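Local coordinates for DUF1254 domain-containing protein (Vibrio parahaemolyticus, PDB 3U07) that is of unknown function, carries a signal sequence and combines DUF1254 and DUF1214 family regions, so it is probably exported from the cytoplasm, at residues P101-D104 against E105-W109; A122-S126 against R127-T131. The protein carries 2 engineered substitutions. All coordinates share one frame; numbering follows the deposited sequence.

Contact 1. Residues P101-D104 against E105-W109; sequences PDMD and EGRYW
Arg107 and Asp104 form a two-pronged salt bridge through NE and NH2 of the arginine. NE reaches OD1 of Asp104 at 2.7 Å and NH2 reaches OD2 of Asp104 at 2.9 Å, each oxygen offering its syn lone pair. The two flat groups lie only 19° apart, close to the coplanar geometry of a bidentate salt bridge, although both N-H bonds are bent. Asp104 meets Arg107 because its CG sits between backbone N and carbonyl carbon (chi1 53°), which swings the carboxylate over the start of the Arg107 side chain. Asp175 takes a second salt bridge from the same NH2 and the carbonyl of Met169 binds NH1, so NE, NH1 and NH2 all have partners. In the backbone, Arg107 N donates to Asp104 O at 3.2 Å, and a water bridges that oxygen to Arg107 O. Beyond the polar group, the selenomethionine Met103 sets its CE over one face of the Trp109 indole, 3.3 Å from the centroid of the five-membered ring and 12° off the normal: a CH-pi contact, with SE farther above the same ring. A type II beta turn from Asp104 to Arg107, with Gly106 at positive phi in its third position, carries the salt bridge between its end residues, next to a Met-aromatic contact.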
loop_
_atom_site.group_PDB
_atom_site.type_symbol
_atom_site.label_atom_id
_atom_site.label_comp_id
_atom_site.label_asym_id
_atom_site.label_seq_id
_atom_site.Cartn_x
_atom_site.Cartn_y
_atom_site.Cartn_z
ATOM N N PRO A 101 -10.722 17.997 -2.569
ATOM C CA PRO A 101 -12.051 18.581 -2.788
ATOM C C PRO A 101 -13.171 17.660 -2.329
ATOM O O PRO A 101 -12.981 16.448 -2.253
ATOM C CB PRO A 101 -12.095 18.766 -4.300
ATOM C CG PRO A 101 -11.326 17.561 -4.789
ATOM C CD PRO A 101 -10.126 17.563 -3.848
ATOM N N ASP A 102 -14.331 18.228 -2.008
ATOM C CA ASP A 102 -15.466 17.391 -1.644
ATOM C C ASP A 102 -15.740 16.597 -2.929
ATOM O O ASP A 102 -15.682 17.147 -4.037
ATOM C CB ASP A 102 -16.687 18.240 -1.263
ATOM C CG ASP A 102 -16.547 18.891 0.115
ATOM O OD1 ASP A 102 -15.605 18.534 0.855
ATOM O OD2 ASP A 102 -17.382 19.754 0.460
HETATM N N MSE A 103 -16.010 15.304 -2.787
HETATM C CA MSE A 103 -16.251 14.440 -3.940
HETATM C C MSE A 103 -17.740 14.205 -4.135
HETATM O O MSE A 103 -18.548 14.568 -3.279
HETATM C CB MSE A 103 -15.543 13.097 -3.736
HETATM C CG MSE A 103 -14.608 12.666 -4.866
HETATM SE SE MSE A 103 -12.865 13.512 -4.785
HETATM C CE MSE A 103 -12.424 13.080 -2.965
ATOM N N ASP A 104 -18.099 13.590 -5.259
ATOM C CA ASP A 104 -19.502 13.314 -5.545
ATOM C C ASP A 104 -19.988 12.073 -4.818
ATOM O O ASP A 104 -19.239 11.112 -4.630
ATOM C CB ASP A 104 -19.734 13.203 -7.060
ATOM C CG ASP A 104 -18.799 12.211 -7.744
ATOM O OD1 ASP A 104 -17.694 11.933 -7.225
ATOM O OD2 ASP A 104 -19.174 11.726 -8.833
ATOM N N GLU A 105 -21.244 12.108 -4.388
ATOM C CA GLU A 105 -21.835 11.001 -3.648
ATOM C C GLU A 105 -21.614 9.636 -4.283
ATOM O O GLU A 105 -21.800 9.460 -5.490
ATOM C CB GLU A 105 -23.337 11.227 -3.461
ATOM C CG GLU A 105 -23.997 10.158 -2.610
ATOM C CD GLU A 105 -25.457 10.446 -2.342
ATOM O OE1 GLU A 105 -26.322 9.840 -3.010
ATOM O OE2 GLU A 105 -25.733 11.289 -1.462
ATOM N N GLY A 106 -21.218 8.673 -3.454
ATOM C CA GLY A 106 -20.995 7.323 -3.936
ATOM C C GLY A 106 -19.608 6.972 -4.447
ATOM O O GLY A 106 -19.236 5.801 -4.438
ATOM N N ARG A 107 -18.832 7.959 -4.882
ATOM C CA ARG A 107 -17.506 7.670 -5.405
ATOM C C ARG A 107 -16.482 7.343 -4.325
ATOM O O ARG A 107 -16.282 8.119 -3.388
ATOM C CB ARG A 107 -16.999 8.839 -6.251
ATOM C CG ARG A 107 -15.734 8.517 -7.041
ATOM C CD ARG A 107 -15.255 9.712 -7.836
ATOM N NE ARG A 107 -16.279 10.201 -8.755
ATOM C CZ ARG A 107 -16.618 9.608 -9.897
ATOM N NH1 ARG A 107 -16.008 8.492 -10.279
ATOM N NH2 ARG A 107 -17.576 10.129 -10.652
ATOM N N TYR A 108 -15.847 6.180 -4.448
ATOM C CA TYR A 108 -14.826 5.771 -3.489
ATOM C C TYR A 108 -13.552 6.567 -3.758
ATOM O O TYR A 108 -13.193 6.810 -4.912
ATOM C CB TYR A 108 -14.492 4.281 -3.626
ATOM C CG TYR A 108 -13.360 3.831 -2.719
ATOM C CD1 TYR A 108 -13.604 3.457 -1.399
ATOM C CD2 TYR A 108 -12.040 3.828 -3.165
ATOM C CE1 TYR A 108 -12.563 3.096 -0.543
ATOM C CE2 TYR A 108 -10.986 3.468 -2.313
ATOM C CZ TYR A 108 -11.258 3.106 -1.005
ATOM O OH TYR A 108 -10.231 2.761 -0.148
ATOM N N TRP A 109 -12.884 6.979 -2.688
ATOM C CA TRP A 109 -11.623 7.709 -2.797
ATOM C C TRP A 109 -10.864 7.527 -1.503
ATOM O O TRP A 109 -11.457 7.256 -0.456
ATOM C CB TRP A 109 -11.842 9.203 -3.041
ATOM C CG TRP A 109 -12.565 9.909 -1.927
ATOM C CD1 TRP A 109 -13.916 10.041 -1.778
ATOM C CD2 TRP A 109 -11.970 10.579 -0.810
ATOM N NE1 TRP A 109 -14.200 10.757 -0.640
ATOM C CE2 TRP A 109 -13.026 11.101 -0.028
ATOM C CE3 TRP A 109 -10.649 10.793 -0.398
ATOM C CZ2 TRP A 109 -12.798 11.822 1.149
ATOM C CZ3 TRP A 109 -10.422 11.510 0.772
ATOM C CH2 TRP A 109 -11.492 12.019 1.531
HETATM O O HOH W 1 -17.438 10.242 -2.188
#

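Contact 2. Residues A122-S126 against R127-T131; sequences AAFSS and RTRGT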
loop_
_atom_site.group_PDB
_atom_site.type_symbol
_atom_site.label_atom_id
_atom_site.label_comp_id
_atom_site.label_asym_id
_atom_site.label_seq_id
_atom_site.Cartn_x
_atom_site.Cartn_y
_atom_site.Cartn_z
ATOM N N ALA A 122 -1.828 7.859 7.798
ATOM C CA ALA A 122 -3.043 8.559 7.415
ATOM C C ALA A 122 -3.786 7.789 6.336
ATOM O O ALA A 122 -3.183 7.254 5.401
ATOM C CB ALA A 122 -2.731 9.966 6.933
ATOM N N ALA A 123 -5.102 7.723 6.486
ATOM C CA ALA A 123 -5.956 7.049 5.519
ATOM C C ALA A 123 -7.296 7.770 5.532
ATOM O O ALA A 123 -8.246 7.316 6.167
ATOM C CB ALA A 123 -6.143 5.580 5.900
ATOM N N PHE A 124 -7.354 8.916 4.863
ATOM C CA PHE A 124 -8.587 9.686 4.785
ATOM C C PHE A 124 -9.331 9.152 3.573
ATOM O O PHE A 124 -8.750 9.018 2.496
ATOM C CB PHE A 124 -8.285 11.176 4.589
ATOM C CG PHE A 124 -7.530 11.794 5.730
ATOM C CD1 PHE A 124 -8.124 11.922 6.985
ATOM C CD2 PHE A 124 -6.216 12.231 5.557
ATOM C CE1 PHE A 124 -7.420 12.477 8.054
ATOM C CE2 PHE A 124 -5.503 12.788 6.617
ATOM C CZ PHE A 124 -6.104 12.912 7.872
ATOM N N SER A 125 -10.610 8.836 3.737
ATOM C CA SER A 125 -11.358 8.307 2.606
ATOM C C SER A 125 -12.866 8.320 2.771
ATOM O O SER A 125 -13.402 8.578 3.857
ATOM C CB SER A 125 -10.915 6.872 2.310
ATOM O OG SER A 125 -11.731 5.943 2.994
ATOM N N SER A 126 -13.534 8.035 1.658
ATOM C CA SER A 126 -14.983 7.967 1.576
ATOM C C SER A 126 -15.540 6.970 2.592
ATOM O O SER A 126 -16.641 7.144 3.109
ATOM C CB SER A 126 -15.384 7.529 0.167
ATOM O OG SER A 126 -14.714 6.329 -0.195
ATOM N N ARG A 127 -14.772 5.922 2.871
ATOM C CA ARG A 127 -15.200 4.897 3.815
ATOM C C ARG A 127 -15.565 5.502 5.163
ATOM O O ARG A 127 -16.509 5.064 5.818
ATOM C CB ARG A 127 -14.088 3.862 4.019
ATOM C CG ARG A 127 -14.488 2.699 4.911
ATOM C CD ARG A 127 -13.330 1.727 5.123
ATOM N NE ARG A 127 -12.361 2.212 6.103
ATOM C CZ ARG A 127 -12.510 2.105 7.420
ATOM N NH1 ARG A 127 -13.589 1.525 7.928
ATOM N NH2 ARG A 127 -11.575 2.584 8.233
ATOM N N THR A 128 -14.814 6.516 5.576
ATOM C CA THR A 128 -15.063 7.136 6.866
ATOM C C THR A 128 -15.449 8.612 6.810
ATOM O O THR A 128 -15.787 9.198 7.833
ATOM C CB THR A 128 -13.828 6.963 7.799
ATOM O OG1 THR A 128 -12.653 7.457 7.145
ATOM C CG2 THR A 128 -13.621 5.494 8.148
ATOM N N ARG A 129 -15.409 9.215 5.626
ATOM C CA ARG A 129 -15.767 10.628 5.497
ATOM C C ARG A 129 -16.869 10.870 4.470
ATOM O O ARG A 129 -17.436 11.961 4.406
ATOM C CB ARG A 129 -14.550 11.467 5.085
ATOM C CG ARG A 129 -13.380 11.439 6.038
ATOM C CD ARG A 129 -12.226 12.226 5.445
ATOM N NE ARG A 129 -12.517 13.657 5.374
ATOM C CZ ARG A 129 -12.460 14.489 6.413
ATOM N NH1 ARG A 129 -12.120 14.037 7.614
ATOM N NH2 ARG A 129 -12.736 15.776 6.251
ATOM N N GLY A 130 -17.177 9.857 3.671
ATOM C CA GLY A 130 -18.184 10.040 2.643
ATOM C C GLY A 130 -17.606 10.963 1.582
ATOM O O GLY A 130 -16.466 10.798 1.153
ATOM N N THR A 131 -18.383 11.959 1.177
ATOM C CA THR A 131 -17.956 12.911 0.159
ATOM C C THR A 131 -17.024 14.011 0.675
ATOM O O THR A 131 -16.421 14.740 -0.116
ATOM C CB THR A 131 -19.170 13.629 -0.453
ATOM O OG1 THR A 131 -19.882 14.317 0.586
ATOM C CG2 THR A 131 -20.106 12.634 -1.132
HETATM O O HOH W 2 -10.839 9.358 7.055
HETATM O O HOH W 3 -10.416 5.741 6.392
#
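Arg129 packs its aliphatic stem against the end of strand 120-125. Its CB lies 3.3 Å from Ser125 O, CG follows at 3.6 Å from Ser125 O, and CD comes within 4.2 Å of Phe124 CB. With CG anti to the carbonyl carbon (chi1 -60°), the chain runs back along the strand before bending at chi3; its tip then leaves the segment, NE donating to Lys132 O and NH2 to Gly133 O. The same Ser125 carbonyl accepts twice. Arg129 N approaches Ser125 O in the carbonyl plane at 2.8 Å, whereas Thr128 N comes from above it, 52° out of plane. The Ser125 side chain also takes part: OG receives Arg127 N at 3.0 Å, a bent bond at 138° that occupies an amide of the first helical turn. Thr128 OG1 reaches back to the strand through water: one molecule accepts from it at 2.9 Å and donates to Ala123 O at 2.7 Å. Gly130, with positive phi and its N bonded to Ser126 O, ends the helical turn. Together these bonds define a strand-to-helix junction in which Ser125 is the N-cap of the single-turn helix 126-129.

Overall arrangement
Contact 1 comes first along the chain, in the loop joining strand 96-100 to strand 109-115; contact 2 follows at the end of the antiparallel neighbour, strand 120-125, and the short helix after it. Their centres are 9 Å apart, on the same side of the chain's centre. Two probable hydrogen bonds tie them directly: Met103 N to Thr131 O at 2.8 Å, and Trp109 NE1 to Gly130 O at 2.9 Å. Strands 109-115 and 120-125 belong to the four-stranded antiparallel sheet, whereas 96-100 and 134-140 pair in the mixed sheet. The loop of contact 1 and the strand-helix junction of contact 2 therefore lie on adjoining connections between these sheets, within the DUF1254 family region.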